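Local coordinates for vaginolysin (Gardnerella vaginalis, PDB 5IMY), which probably binds cholesterol in host-cell membranes and, as a secreted toxin of the cholesterol-dependent cytolysin family, probably perforates and lyses the cells, at residues S80-S83 / A84-D87; A174-M177 / N178-K181; E296-R299 / I300-T304; D463-V467 / R468-I472. All coordinates share one frame; numbering follows the deposited sequence.

Contact 1: S80-S83 / A84-D87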
ATOM      1  N   SER A  80      12.605  -0.371  36.181  1.00 34.63           N
ATOM      2  CA  SER A  80      13.953  -0.920  36.187  1.00 42.54           C
ATOM      3  C   SER A  80      14.760  -0.376  37.358  1.00 37.35           C
ATOM      4  O   SER A  80      14.607   0.778  37.766  1.00 39.33           O
ATOM      5  CB  SER A  80      14.674  -0.593  34.879  1.00 40.56           C
ATOM      6  OG  SER A  80      14.079  -1.263  33.783  1.00 42.60           O
ATOM      7  N   VAL A  81      15.625  -1.229  37.900  1.00 40.58           N
ATOM      8  CA  VAL A  81      16.593  -0.842  38.919  1.00 40.81           C
ATOM      9  C   VAL A  81      17.916  -0.555  38.225  1.00 36.59           C
ATOM     10  O   VAL A  81      18.359  -1.332  37.370  1.00 42.46           O
ATOM     11  CB  VAL A  81      16.749  -1.941  39.985  1.00 39.31           C
ATOM     12  CG1 VAL A  81      17.860  -1.590  40.969  1.00 39.30           C
ATOM     13  CG2 VAL A  81      15.436  -2.149  40.724  1.00 32.12           C
ATOM     14  N   THR A  82      18.547   0.557  38.592  1.00 40.59           N
ATOM     15  CA  THR A  82      19.786   0.999  37.971  1.00 33.45           C
ATOM     16  C   THR A  82      20.799   1.343  39.051  1.00 41.17           C
ATOM     17  O   THR A  82      20.484   1.397  40.242  1.00 46.39           O
ATOM     18  CB  THR A  82      19.559   2.224  37.073  1.00 36.36           C
ATOM     19  OG1 THR A  82      19.141   3.335  37.875  1.00 43.19           O
ATOM     20  CG2 THR A  82      18.499   1.934  36.024  1.00 35.16           C
ATOM     21  N   SER A  83      22.038   1.582  38.614  1.00 38.68           N
ATOM     22  CA  SER A  83      23.063   2.063  39.532  1.00 41.14           C
ATOM     23  C   SER A  83      22.679   3.408  40.134  1.00 45.80           C
ATOM     24  O   SER A  83      23.034   3.701  41.281  1.00 43.75           O
ATOM     25  CB  SER A  83      24.402   2.174  38.804  1.00 47.84           C
ATOM     26  OG  SER A  83      25.404   2.705  39.653  1.00 63.80           O
ATOM     27  N   ALA A  84      21.948   4.232  39.381  1.00 51.32           N
ATOM     28  CA  ALA A  84      21.633   5.583  39.825  1.00 43.90           C
ATOM     29  C   ALA A  84      20.555   5.607  40.901  1.00 43.95           C
ATOM     30  O   ALA A  84      20.591   6.476  41.781  1.00 53.15           O
ATOM     31  CB  ALA A  84      21.190   6.435  38.635  1.00 37.52           C
ATOM     32  N   ASN A  85      19.596   4.682  40.857  1.00 46.23           N
ATOM     33  CA  ASN A  85      18.488   4.687  41.801  1.00 44.11           C
ATOM     34  C   ASN A  85      18.544   3.554  42.817  1.00 49.15           C
ATOM     35  O   ASN A  85      17.702   3.522  43.722  1.00 48.17           O
ATOM     36  CB  ASN A  85      17.145   4.627  41.048  1.00 39.51           C
ATOM     37  CG  ASN A  85      16.934   3.315  40.306  1.00 42.41           C
ATOM     38  OD1 ASN A  85      17.399   2.257  40.729  1.00 42.68           O
ATOM     39  ND2 ASN A  85      16.223   3.385  39.187  1.00 39.53           N
ATOM     40  N   ASP A  86      19.507   2.636  42.703  1.00 47.49           N
ATOM     41  CA  ASP A  86      19.600   1.538  43.658  1.00 47.41           C
ATOM     42  C   ASP A  86      19.674   2.048  45.092  1.00 47.46           C
ATOM     43  O   ASP A  86      19.256   1.348  46.021  1.00 41.93           O
ATOM     44  CB  ASP A  86      20.824   0.672  43.341  1.00 43.06           C
ATOM     45  CG  ASP A  86      20.839  -0.628  44.121  1.00 49.88           C
ATOM     46  OD1 ASP A  86      19.753  -1.197  44.356  1.00 52.76           O
ATOM     47  OD2 ASP A  86      21.940  -1.086  44.498  1.00 56.55           O
ATOM     48  N   ASP A  87      20.195   3.262  45.289  1.00 53.13           N
ATOM     49  CA  ASP A  87      20.293   3.827  46.633  1.00 52.40           C
ATOM     50  C   ASP A  87      18.927   3.964  47.293  1.00 49.29           C
ATOM     51  O   ASP A  87      18.810   3.800  48.512  1.00 44.58           O
ATOM     52  CB  ASP A  87      20.975   5.194  46.579  1.00 60.49           C
ATOM     53  CG  ASP A  87      22.487   5.095  46.577  1.00 73.42           C
ATOM     54  OD1 ASP A  87      23.031   4.239  47.306  1.00 75.68           O
ATOM     55  OD2 ASP A  87      23.133   5.878  45.849  1.00 88.40           O
TER
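With OG1 set between its own backbone N and carbonyl carbon (chi1 65°), T82 turns its hydroxyl forward along the chain, while N85 adopts the matching torsion at CG (chi1 66°) and swings its amide back toward the backbone N of T82. The result is an ST motif in the loop that follows strand 79-80, joined to the reciprocal bonding pattern of a capping box. The side-chain half of the ST motif is the approach of two backbone N-H groups to one hydroxyl oxygen: A84 N and N85 N both lie 3.3 Å from T82 OG1, each making only a weak hydrogen bond. Its main-chain half is the bond from D86 N to T82 O, also weak in angle at 2.9 Å.

N85 completes the box with a firmer bond. T82 N donates to N85 OD1 over 3.0 Å in a practically straight line (178°), arriving from above the plane of the amide carbonyl and not within it. T82 and N85 thus exchange side-chain and backbone groups in both directions, and the two side chains cross at about a right angle.

The other end of the amide is held as well. N85 ND2 reaches S80 O in a long, weak bond of 3.4 Å and also donates to N104 O, while N104 ND2 returns a bond to S80 O. N104 therefore bridges the two ends of the turn and helps fix the rotation of the N85 amide. On the V81 side, the carboxylate of D86 forms a salt bridge with K139, and its OD1 lies 3.9 Å from V81 CG1.

Contact 2: A174-M177 / N178-K181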
ATOM      1  N   ALA A 174      14.231   0.245  16.979  1.00 37.89           N
ATOM      2  CA  ALA A 174      15.007   1.453  17.241  1.00 36.37           C
ATOM      3  C   ALA A 174      14.655   2.496  16.189  1.00 40.48           C
ATOM      4  O   ALA A 174      15.010   2.351  15.014  1.00 42.45           O
ATOM      5  CB  ALA A 174      16.502   1.147  17.238  1.00 34.45           C
ATOM      6  N   GLN A 175      13.955   3.539  16.605  1.00 39.07           N
ATOM      7  CA  GLN A 175      13.507   4.605  15.715  1.00 37.55           C
ATOM      8  C   GLN A 175      13.914   5.988  16.201  1.00 40.22           C
ATOM      9  O   GLN A 175      14.333   6.816  15.390  1.00 38.37           O
ATOM     10  CB  GLN A 175      11.980   4.535  15.557  1.00 37.23           C
ATOM     11  CG  GLN A 175      11.498   3.286  14.830  1.00 39.25           C
ATOM     12  CD  GLN A 175      11.954   3.246  13.383  1.00 39.83           C
ATOM     13  OE1 GLN A 175      12.268   4.276  12.788  1.00 33.71           O
ATOM     14  NE2 GLN A 175      11.990   2.050  12.811  1.00 41.21           N
ATOM     15  N   SER A 176      13.798   6.260  17.498  1.00 40.38           N
ATOM     16  CA  SER A 176      14.238   7.531  18.054  1.00 35.73           C
ATOM     17  C   SER A 176      14.486   7.347  19.541  1.00 36.22           C
ATOM     18  O   SER A 176      13.839   6.524  20.194  1.00 38.26           O
ATOM     19  CB  SER A 176      13.204   8.639  17.822  1.00 39.43           C
ATOM     20  OG  SER A 176      12.053   8.438  18.623  1.00 38.78           O
ATOM     21  N   MET A 177      15.432   8.121  20.071  1.00 41.19           N
ATOM     22  CA  MET A 177      15.733   8.038  21.493  1.00 39.30           C
ATOM     23  C   MET A 177      14.523   8.388  22.351  1.00 40.92           C
ATOM     24  O   MET A 177      14.467   7.985  23.517  1.00 45.02           O
ATOM     25  CB  MET A 177      16.902   8.962  21.841  1.00 38.18           C
ATOM     26  CG  MET A 177      17.409   8.810  23.265  1.00 48.08           C
ATOM     27  SD  MET A 177      17.988   7.142  23.634  1.00 64.47           S
ATOM     28  CE  MET A 177      19.426   7.036  22.571  1.00 53.39           C
ATOM     29  N   ASN A 178      13.552   9.118  21.798  1.00 33.96           N
ATOM     30  CA  ASN A 178      12.382   9.517  22.572  1.00 39.61           C
ATOM     31  C   ASN A 178      11.347   8.400  22.660  1.00 39.08           C
ATOM     32  O   ASN A 178      10.768   8.178  23.729  1.00 42.92           O
ATOM     33  CB  ASN A 178      11.763  10.778  21.970  1.00 46.20           C
ATOM     34  CG  ASN A 178      12.185  12.040  22.698  1.00 50.15           C
ATOM     35  OD1 ASN A 178      13.090  12.021  23.534  1.00 49.23           O
ATOM     36  ND2 ASN A 178      11.529  13.151  22.381  1.00 61.67           N
ATOM     37  N   GLN A 179      11.090   7.688  21.559  1.00 37.69           N
ATOM     38  CA  GLN A 179      10.138   6.584  21.625  1.00 38.14           C
ATOM     39  C   GLN A 179      10.695   5.422  22.439  1.00 38.06           C
ATOM     40  O   GLN A 179       9.932   4.715  23.108  1.00 32.61           O
ATOM     41  CB  GLN A 179       9.751   6.123  20.218  1.00 36.93           C
ATOM     42  CG  GLN A 179      10.891   5.534  19.403  1.00 43.49           C
ATOM     43  CD  GLN A 179      10.764   4.035  19.193  1.00 34.57           C
ATOM     44  OE1 GLN A 179       9.679   3.466  19.274  1.00 44.81           O
ATOM     45  NE2 GLN A 179      11.888   3.388  18.919  1.00 38.76           N
ATOM     46  N   LEU A 180      12.014   5.215  22.408  1.00 36.32           N
ATOM     47  CA  LEU A 180      12.616   4.169  23.229  1.00 36.55           C
ATOM     48  C   LEU A 180      12.600   4.549  24.705  1.00 36.38           C
ATOM     49  O   LEU A 180      12.412   3.685  25.571  1.00 36.37           O
ATOM     50  CB  LEU A 180      14.043   3.886  22.760  1.00 38.63           C
ATOM     51  CG  LEU A 180      14.174   3.283  21.358  1.00 37.67           C
ATOM     52  CD1 LEU A 180      15.637   3.114  20.987  1.00 36.96           C
ATOM     53  CD2 LEU A 180      13.444   1.950  21.261  1.00 33.61           C
ATOM     54  N   LYS A 181      12.802   5.831  25.017  1.00 37.04           N
ATOM     55  CA  LYS A 181      12.644   6.274  26.398  1.00 36.45           C
ATOM     56  C   LYS A 181      11.222   6.040  26.888  1.00 35.55           C
ATOM     57  O   LYS A 181      11.014   5.722  28.064  1.00 31.09           O
ATOM     58  CB  LYS A 181      13.031   7.752  26.523  1.00 36.53           C
ATOM     59  CG  LYS A 181      14.536   7.967  26.660  1.00 42.94           C
ATOM     60  CD  LYS A 181      14.995   9.346  26.192  1.00 43.14           C
ATOM     61  CE  LYS A 181      14.963  10.388  27.300  1.00 53.89           C
ATOM     62  NZ  LYS A 181      13.611  10.972  27.507  1.00 51.40           N
TER
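S176 and Q179 meet through a capping bond: Q179 N donates to S176 OG at 3.2 Å, nearly straight (166°). The hydroxyl is turned to it by a chi1 of 71°, which places OG between the backbone N and the carbonyl carbon of S176. Two backbone bonds follow. L180 N approaches S176 O almost head-on at 3.2 Å, and K181 N reaches M177 O at 3.1 Å from above the carbonyl plane. S176 is accordingly the N-cap of helix 177-184, which begins after a three-residue loop (174-176) from strand 166-173, and both its side-chain and its carbonyl oxygen are used by the first turn.

Among the amides, the Q179 side chain bends back toward the strand, bringing NE2 to 3.6 Å from Q175 CB. The two glutamines, their amide planes 63° apart, bond to the backbone of different strands: Q179 NE2 donates to S173 O of strand 166-173, whereas Q175 OE1 accepts from T372 N of strand 363-389.

The apolar contacts are fewer and looser. A174 CB and L180 CD1 are 4.3 Å apart, and M177 CG packs alongside K181 CD at 3.8 Å. M177 and L180 both continue onto F188 and F199 of the neighbouring helices.

Contact 3: E296-R299 / I300-T304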
ATOM      1  N   GLU A 296      13.589 -20.032   5.585  1.00 81.77           N
ATOM      2  CA  GLU A 296      12.716 -18.874   5.796  1.00 87.09           C
ATOM      3  C   GLU A 296      13.390 -17.740   6.566  1.00 79.11           C
ATOM      4  O   GLU A 296      14.129 -16.943   5.978  1.00 73.37           O
ATOM      5  CB  GLU A 296      11.436 -19.317   6.515  1.00 91.26           C
ATOM      6  CG  GLU A 296      10.405 -18.203   6.695  1.00 87.47           C
ATOM      7  CD  GLU A 296       9.061 -18.722   7.166  1.00 84.24           C
ATOM      8  OE1 GLU A 296       9.011 -19.358   8.241  1.00 77.83           O
ATOM      9  OE2 GLU A 296       8.055 -18.498   6.458  1.00 93.66           O
ATOM     10  N   PHE A 297      13.121 -17.630   7.870  1.00 70.79           N
ATOM     11  CA  PHE A 297      13.827 -16.666   8.704  1.00 62.69           C
ATOM     12  C   PHE A 297      15.298 -17.012   8.853  1.00 66.69           C
ATOM     13  O   PHE A 297      16.078 -16.163   9.298  1.00 56.73           O
ATOM     14  CB  PHE A 297      13.198 -16.597  10.098  1.00 63.22           C
ATOM     15  CG  PHE A 297      11.745 -16.219  10.099  1.00 54.92           C
ATOM     16  CD1 PHE A 297      11.278 -15.180   9.313  1.00 55.06           C
ATOM     17  CD2 PHE A 297      10.847 -16.905  10.898  1.00 59.24           C
ATOM     18  CE1 PHE A 297       9.940 -14.835   9.325  1.00 54.72           C
ATOM     19  CE2 PHE A 297       9.511 -16.565  10.912  1.00 56.48           C
ATOM     20  CZ  PHE A 297       9.056 -15.529  10.125  1.00 54.26           C
ATOM     21  N   HIS A 298      15.683 -18.238   8.499  1.00 71.49           N
ATOM     22  CA  HIS A 298      17.055 -18.687   8.692  1.00 71.18           C
ATOM     23  C   HIS A 298      18.045 -17.692   8.107  1.00 65.68           C
ATOM     24  O   HIS A 298      19.029 -17.325   8.756  1.00 65.12           O
ATOM     25  CB  HIS A 298      17.235 -20.069   8.060  1.00 78.55           C
ATOM     26  CG  HIS A 298      18.521 -20.736   8.429  1.00 82.49           C
ATOM     27  ND1 HIS A 298      19.489 -21.052   7.501  1.00 84.14           N
ATOM     28  CD2 HIS A 298      19.003 -21.142   9.628  1.00 86.07           C
ATOM     29  CE1 HIS A 298      20.511 -21.625   8.111  1.00 88.39           C
ATOM     30  NE2 HIS A 298      20.241 -21.692   9.402  1.00 91.94           N
ATOM     31  N   ARG A 299      17.785 -17.219   6.886  1.00 63.48           N
ATOM     32  CA  ARG A 299      18.755 -16.368   6.201  1.00 72.22           C
ATOM     33  C   ARG A 299      18.916 -15.022   6.895  1.00 64.94           C
ATOM     34  O   ARG A 299      20.022 -14.472   6.924  1.00 68.88           O
ATOM     35  CB  ARG A 299      18.344 -16.165   4.742  1.00 76.04           C
ATOM     36  CG  ARG A 299      17.873 -17.436   4.055  1.00 77.73           C
ATOM     37  CD  ARG A 299      18.039 -17.372   2.547  1.00 89.05           C
ATOM     38  NE  ARG A 299      17.293 -16.265   1.951  1.00 87.80           N
ATOM     39  CZ  ARG A 299      16.031 -16.337   1.536  1.00 88.15           C
ATOM     40  NH1 ARG A 299      15.342 -17.467   1.647  1.00 77.77           N
ATOM     41  NH2 ARG A 299      15.451 -15.269   1.004  1.00 88.76           N
ATOM     42  N   ILE A 300      17.837 -14.477   7.458  1.00 71.10           N
ATOM     43  CA  ILE A 300      17.937 -13.206   8.169  1.00 68.95           C
ATOM     44  C   ILE A 300      18.801 -13.363   9.413  1.00 62.56           C
ATOM     45  O   ILE A 300      19.603 -12.480   9.742  1.00 61.60           O
ATOM     46  CB  ILE A 300      16.533 -12.679   8.521  1.00 68.69           C
ATOM     47  CG1 ILE A 300      15.658 -12.576   7.265  1.00 63.25           C
ATOM     48  CG2 ILE A 300      16.625 -11.327   9.224  1.00 71.89           C
ATOM     49  CD1 ILE A 300      16.295 -11.825   6.106  1.00 61.08           C
ATOM     50  N   LEU A 301      18.662 -14.485  10.119  1.00 62.99           N
ATOM     51  CA  LEU A 301      19.349 -14.662  11.391  1.00 66.05           C
ATOM     52  C   LEU A 301      20.820 -15.028  11.230  1.00 71.20           C
ATOM     53  O   LEU A 301      21.574 -14.927  12.205  1.00 70.78           O
ATOM     54  CB  LEU A 301      18.623 -15.721  12.225  1.00 66.33           C
ATOM     55  CG  LEU A 301      17.175 -15.360  12.592  1.00 62.23           C
ATOM     56  CD1 LEU A 301      16.522 -16.484  13.372  1.00 61.89           C
ATOM     57  CD2 LEU A 301      17.099 -14.061  13.392  1.00 55.86           C
ATOM     58  N   GLN A 302      21.254 -15.444  10.037  1.00 74.78           N
ATOM     59  CA  GLN A 302      22.686 -15.552   9.777  1.00 76.76           C
ATOM     60  C   GLN A 302      23.327 -14.193   9.533  1.00 74.09           C
ATOM     61  O   GLN A 302      24.557 -14.110   9.471  1.00 71.45           O
ATOM     62  CB  GLN A 302      22.983 -16.438   8.558  1.00 80.64           C
ATOM     63  CG  GLN A 302      22.080 -17.642   8.353  1.00 82.83           C
ATOM     64  CD  GLN A 302      22.223 -18.694   9.438  1.00 89.75           C
ATOM     65  OE1 GLN A 302      21.231 -19.159   9.998  1.00 86.75           O
ATOM     66  NE2 GLN A 302      23.455 -19.092   9.722  1.00 84.86           N
ATOM     67  N   ASN A 303      22.526 -13.140   9.369  1.00 70.30           N
ATOM     68  CA  ASN A 303      23.028 -11.796   9.114  1.00 68.96           C
ATOM     69  C   ASN A 303      22.665 -10.821  10.226  1.00 63.12           C
ATOM     70  O   ASN A 303      22.783  -9.605  10.032  1.00 55.64           O
ATOM     71  CB  ASN A 303      22.493 -11.279   7.775  1.00 69.76           C
ATOM     72  CG  ASN A 303      23.480 -11.468   6.644  1.00 76.61           C
ATOM     73  OD1 ASN A 303      24.375 -10.645   6.443  1.00 80.36           O
ATOM     74  ND2 ASN A 303      23.326 -12.554   5.898  1.00 79.82           N
ATOM     75  N   THR A 304      22.234 -11.318  11.382  1.00 61.90           N
ATOM     76  CA  THR A 304      21.804 -10.474  12.489  1.00 50.35           C
ATOM     77  C   THR A 304      22.958 -10.340  13.477  1.00 49.36           C
ATOM     78  O   THR A 304      23.329 -11.311  14.145  1.00 47.39           O
ATOM     79  CB  THR A 304      20.567 -11.060  13.166  1.00 51.35           C
ATOM     80  OG1 THR A 304      19.510 -11.187  12.208  1.00 46.93           O
ATOM     81  CG2 THR A 304      20.105 -10.170  14.313  1.00 55.46           C
TER
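The Q302 side chain folds back over H298, its amide carbon CD 3.5 Å above one face of the imidazole and displaced toward the rim of the ring. The two planes are tilted 40° apart, so this is an oblique cover and not a flat stack. With CG anti to the backbone N (chi1 -169°), the imidazole lies where Q302 can fold over it, and a bend at chi2 (-66°) carries the Q302 amide above the ring. Q302 CG itself lies 3.1 Å from H298 O. Which way round the amide sits is uncertain.

Beneath the side chains the backbone sets the spacing. L301 N bonds to F297 O and Q302 N to H298 O, each at 3.2 Å and each arriving nearly along the C=O axis. These i to i+4 bonds define the single turn of helix 298-301, which leads into strand 305-311. A further turn of the chain is tied to I300 O, gripped from opposite faces of its plane by N303 N at 3.0 Å and by the hydroxyl of T304, whose OG1 donates over 2.8 Å.

Farther out, F297 packs on A281, L301 on A285 and I300 on F278, seating the turn against helix 278-286. E296 CG lies over the centre of the F297 ring, 4.0 Å above it, and an acidic side chain of another protein chain also packs on F297. N303 O accepts from T271 OG1.

Contact 4: D463-V467 / R468-I472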
ATOM      1  N   ASP A 463       2.696 -20.564 -12.200  1.00 60.63           N
ATOM      2  CA  ASP A 463       2.874 -20.305 -10.776  1.00 68.25           C
ATOM      3  C   ASP A 463       4.259 -20.717 -10.290  1.00 62.20           C
ATOM      4  O   ASP A 463       4.391 -21.285  -9.201  1.00 67.97           O
ATOM      5  CB  ASP A 463       1.797 -21.036  -9.967  1.00 82.50           C
ATOM      6  CG  ASP A 463       0.476 -20.296  -9.951  1.00 72.92           C
ATOM      7  OD1 ASP A 463       0.485 -19.066  -9.730  1.00 71.88           O
ATOM      8  OD2 ASP A 463      -0.573 -20.943 -10.158  1.00 72.02           O
ATOM      9  N   LEU A 464       5.323 -20.430 -11.100  1.00 65.91           N
ATOM     10  CA  LEU A 464       6.635 -20.891 -10.673  1.00 71.72           C
ATOM     11  C   LEU A 464       7.459 -19.733 -10.119  1.00 70.98           C
ATOM     12  O   LEU A 464       7.369 -18.607 -10.623  1.00 67.01           O
ATOM     13  CB  LEU A 464       7.385 -21.564 -11.825  1.00 67.00           C
ATOM     14  CG  LEU A 464       8.067 -20.753 -12.929  1.00 65.94           C
ATOM     15  CD1 LEU A 464       8.861 -21.708 -13.809  1.00 64.11           C
ATOM     16  CD2 LEU A 464       7.079 -19.971 -13.772  1.00 62.19           C
ATOM     17  N   PRO A 465       8.266 -19.994  -9.090  1.00 69.86           N
ATOM     18  CA  PRO A 465       8.898 -18.899  -8.346  1.00 67.75           C
ATOM     19  C   PRO A 465       9.790 -18.041  -9.230  1.00 68.44           C
ATOM     20  O   PRO A 465      10.198 -18.433 -10.324  1.00 65.29           O
ATOM     21  CB  PRO A 465       9.718 -19.628  -7.274  1.00 71.79           C
ATOM     22  CG  PRO A 465       9.976 -20.977  -7.852  1.00 73.91           C
ATOM     23  CD  PRO A 465       8.750 -21.312  -8.644  1.00 72.59           C
ATOM     24  N   LEU A 466      10.094 -16.845  -8.727  1.00 66.95           N
ATOM     25  CA  LEU A 466      11.011 -15.927  -9.390  1.00 64.70           C
ATOM     26  C   LEU A 466      12.393 -16.110  -8.780  1.00 65.04           C
ATOM     27  O   LEU A 466      12.615 -15.771  -7.614  1.00 61.61           O
ATOM     28  CB  LEU A 466      10.550 -14.479  -9.253  1.00 52.99           C
ATOM     29  CG  LEU A 466      10.885 -13.630 -10.481  1.00 60.24           C
ATOM     30  CD1 LEU A 466       9.604 -13.164 -11.106  1.00 59.94           C
ATOM     31  CD2 LEU A 466      11.787 -12.452 -10.143  1.00 62.34           C
ATOM     32  N   VAL A 467      13.315 -16.643  -9.570  1.00 64.78           N
ATOM     33  CA  VAL A 467      14.678 -16.847  -9.138  1.00 66.10           C
ATOM     34  C   VAL A 467      15.555 -15.764  -9.754  1.00 65.99           C
ATOM     35  O   VAL A 467      15.110 -14.953 -10.560  1.00 65.29           O
ATOM     36  CB  VAL A 467      15.193 -18.260  -9.504  1.00 68.34           C
ATOM     37  CG1 VAL A 467      14.422 -19.320  -8.736  1.00 61.94           C
ATOM     38  CG2 VAL A 467      15.089 -18.499 -11.007  1.00 57.46           C
ATOM     39  N   ARG A 468      16.829 -15.748  -9.361  1.00 65.65           N
ATOM     40  CA  ARG A 468      17.776 -14.808  -9.950  1.00 65.42           C
ATOM     41  C   ARG A 468      18.001 -15.105 -11.426  1.00 72.46           C
ATOM     42  O   ARG A 468      18.187 -14.178 -12.221  1.00 73.87           O
ATOM     43  CB  ARG A 468      19.092 -14.847  -9.165  1.00 86.70           C
ATOM     44  CG  ARG A 468      20.379 -14.957  -9.986  1.00 90.00           C
ATOM     45  CD  ARG A 468      20.735 -13.651 -10.685  1.00 93.77           C
ATOM     46  NE  ARG A 468      22.109 -13.252 -10.393  1.00109.85           N
ATOM     47  CZ  ARG A 468      22.807 -12.370 -11.100  1.00102.88           C
ATOM     48  NH1 ARG A 468      22.270 -11.785 -12.164  1.00 83.49           N
ATOM     49  NH2 ARG A 468      24.051 -12.076 -10.748  1.00109.55           N
ATOM     50  N   GLN A 469      17.982 -16.380 -11.810  1.00 75.54           N
ATOM     51  CA  GLN A 469      18.236 -16.772 -13.189  1.00 71.07           C
ATOM     52  C   GLN A 469      17.447 -18.031 -13.511  1.00 66.01           C
ATOM     53  O   GLN A 469      17.508 -19.015 -12.769  1.00 61.98           O
ATOM     54  CB  GLN A 469      19.731 -17.017 -13.427  1.00 75.95           C
ATOM     55  CG  GLN A 469      20.080 -17.530 -14.824  1.00 73.23           C
ATOM     56  CD  GLN A 469      20.032 -16.443 -15.879  1.00 72.78           C
ATOM     57  OE1 GLN A 469      19.083 -16.359 -16.661  1.00 64.05           O
ATOM     58  NE2 GLN A 469      21.061 -15.606 -15.910  1.00 69.77           N
ATOM     59  N   ARG A 470      16.718 -17.989 -14.622  1.00 67.85           N
ATOM     60  CA  ARG A 470      16.009 -19.142 -15.159  1.00 63.39           C
ATOM     61  C   ARG A 470      16.297 -19.213 -16.649  1.00 56.56           C
ATOM     62  O   ARG A 470      16.121 -18.221 -17.364  1.00 53.14           O
ATOM     63  CB  ARG A 470      14.501 -19.034 -14.896  1.00 52.69           C
ATOM     64  CG  ARG A 470      13.618 -19.991 -15.707  1.00 57.81           C
ATOM     65  CD  ARG A 470      12.886 -20.985 -14.823  1.00 56.70           C
ATOM     66  NE  ARG A 470      12.237 -20.346 -13.682  1.00 58.56           N
ATOM     67  CZ  ARG A 470      11.790 -20.998 -12.614  1.00 59.21           C
ATOM     68  NH1 ARG A 470      11.916 -22.317 -12.531  1.00 59.52           N
ATOM     69  NH2 ARG A 470      11.215 -20.328 -11.624  1.00 62.23           N
ATOM     70  N   THR A 471      16.750 -20.374 -17.112  1.00 61.58           N
ATOM     71  CA  THR A 471      17.027 -20.587 -18.525  1.00 59.36           C
ATOM     72  C   THR A 471      16.379 -21.889 -18.967  1.00 60.47           C
ATOM     73  O   THR A 471      16.557 -22.928 -18.322  1.00 57.78           O
ATOM     74  CB  THR A 471      18.536 -20.609 -18.815  1.00 64.61           C
ATOM     75  OG1 THR A 471      18.769 -21.178 -20.110  1.00 71.62           O
ATOM     76  CG2 THR A 471      19.288 -21.404 -17.772  1.00 65.99           C
ATOM     77  N   ILE A 472      15.626 -21.824 -20.061  1.00 67.38           N
ATOM     78  CA  ILE A 472      14.858 -22.951 -20.576  1.00 70.37           C
ATOM     79  C   ILE A 472      15.369 -23.238 -21.980  1.00 67.03           C
ATOM     80  O   ILE A 472      15.127 -22.455 -22.909  1.00 63.82           O
ATOM     81  CB  ILE A 472      13.351 -22.661 -20.584  1.00 68.81           C
ATOM     82  CG1 ILE A 472      12.907 -22.127 -19.218  1.00 61.58           C
ATOM     83  CG2 ILE A 472      12.569 -23.921 -20.952  1.00 60.73           C
ATOM     84  CD1 ILE A 472      11.461 -21.684 -19.169  1.00 58.83           C
TER
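The van der Waals part of the contact is carried by L464 and R470, their side chains coming from opposite directions. L464 CD1 sits over the centre of the guanidinium, 3.2 Å from R470 CZ, with L464 CG 3.4 Å from NH2. Leucine thus covers one face closely, while the V467 methyl CG2 lies over the other at longer range and touches the base of the side chain, 4.0 Å from R470 CB. R470 extends to this place with CG anti to its backbone N (chi1 165°) and bends twice beyond it.

The polar interactions have poor geometry. P465 O lies at the guanidinium edge, and the hydrogen bond it receives from R470 NH2 is poorly angled (119°) and doubtfully short at 2.5 Å. On its other terminal nitrogen, NH1, R470 has a long, weak ion pair with E485.

Backbone bonds tie R470 to Y381 and T383 of strand 363-389. The directions of 464-467 and 468-470 differ by 128°, and the chain passes from the sheet that contains strand 460-464 to the one that contains strand 469-475, a sheet-to-sheet connection of the beta-sandwich domain of cholesterol-dependent cytolysins.

In the fold
The four contacts follow one another along the chain without overlapping and spread along an elongated molecule: contact 1 and contact 4 have centres about 57 Å apart, on opposite sides of the chain's centre. Contacts 1, 2 and 3 adjoin one antiparallel sheet, next to strands 347-354, 166-173 and 305-311 respectively; centres are about 21 Å apart from 1 to 2 and about 25 Å from 2 to 3. Contact 4 belongs to the beta-sandwich domain, yet its nearest atoms come within about 9 Å of contact 3. The long strand 363-389 touches contact 2 and also pairs with the strand of contact 4, linking these two regions.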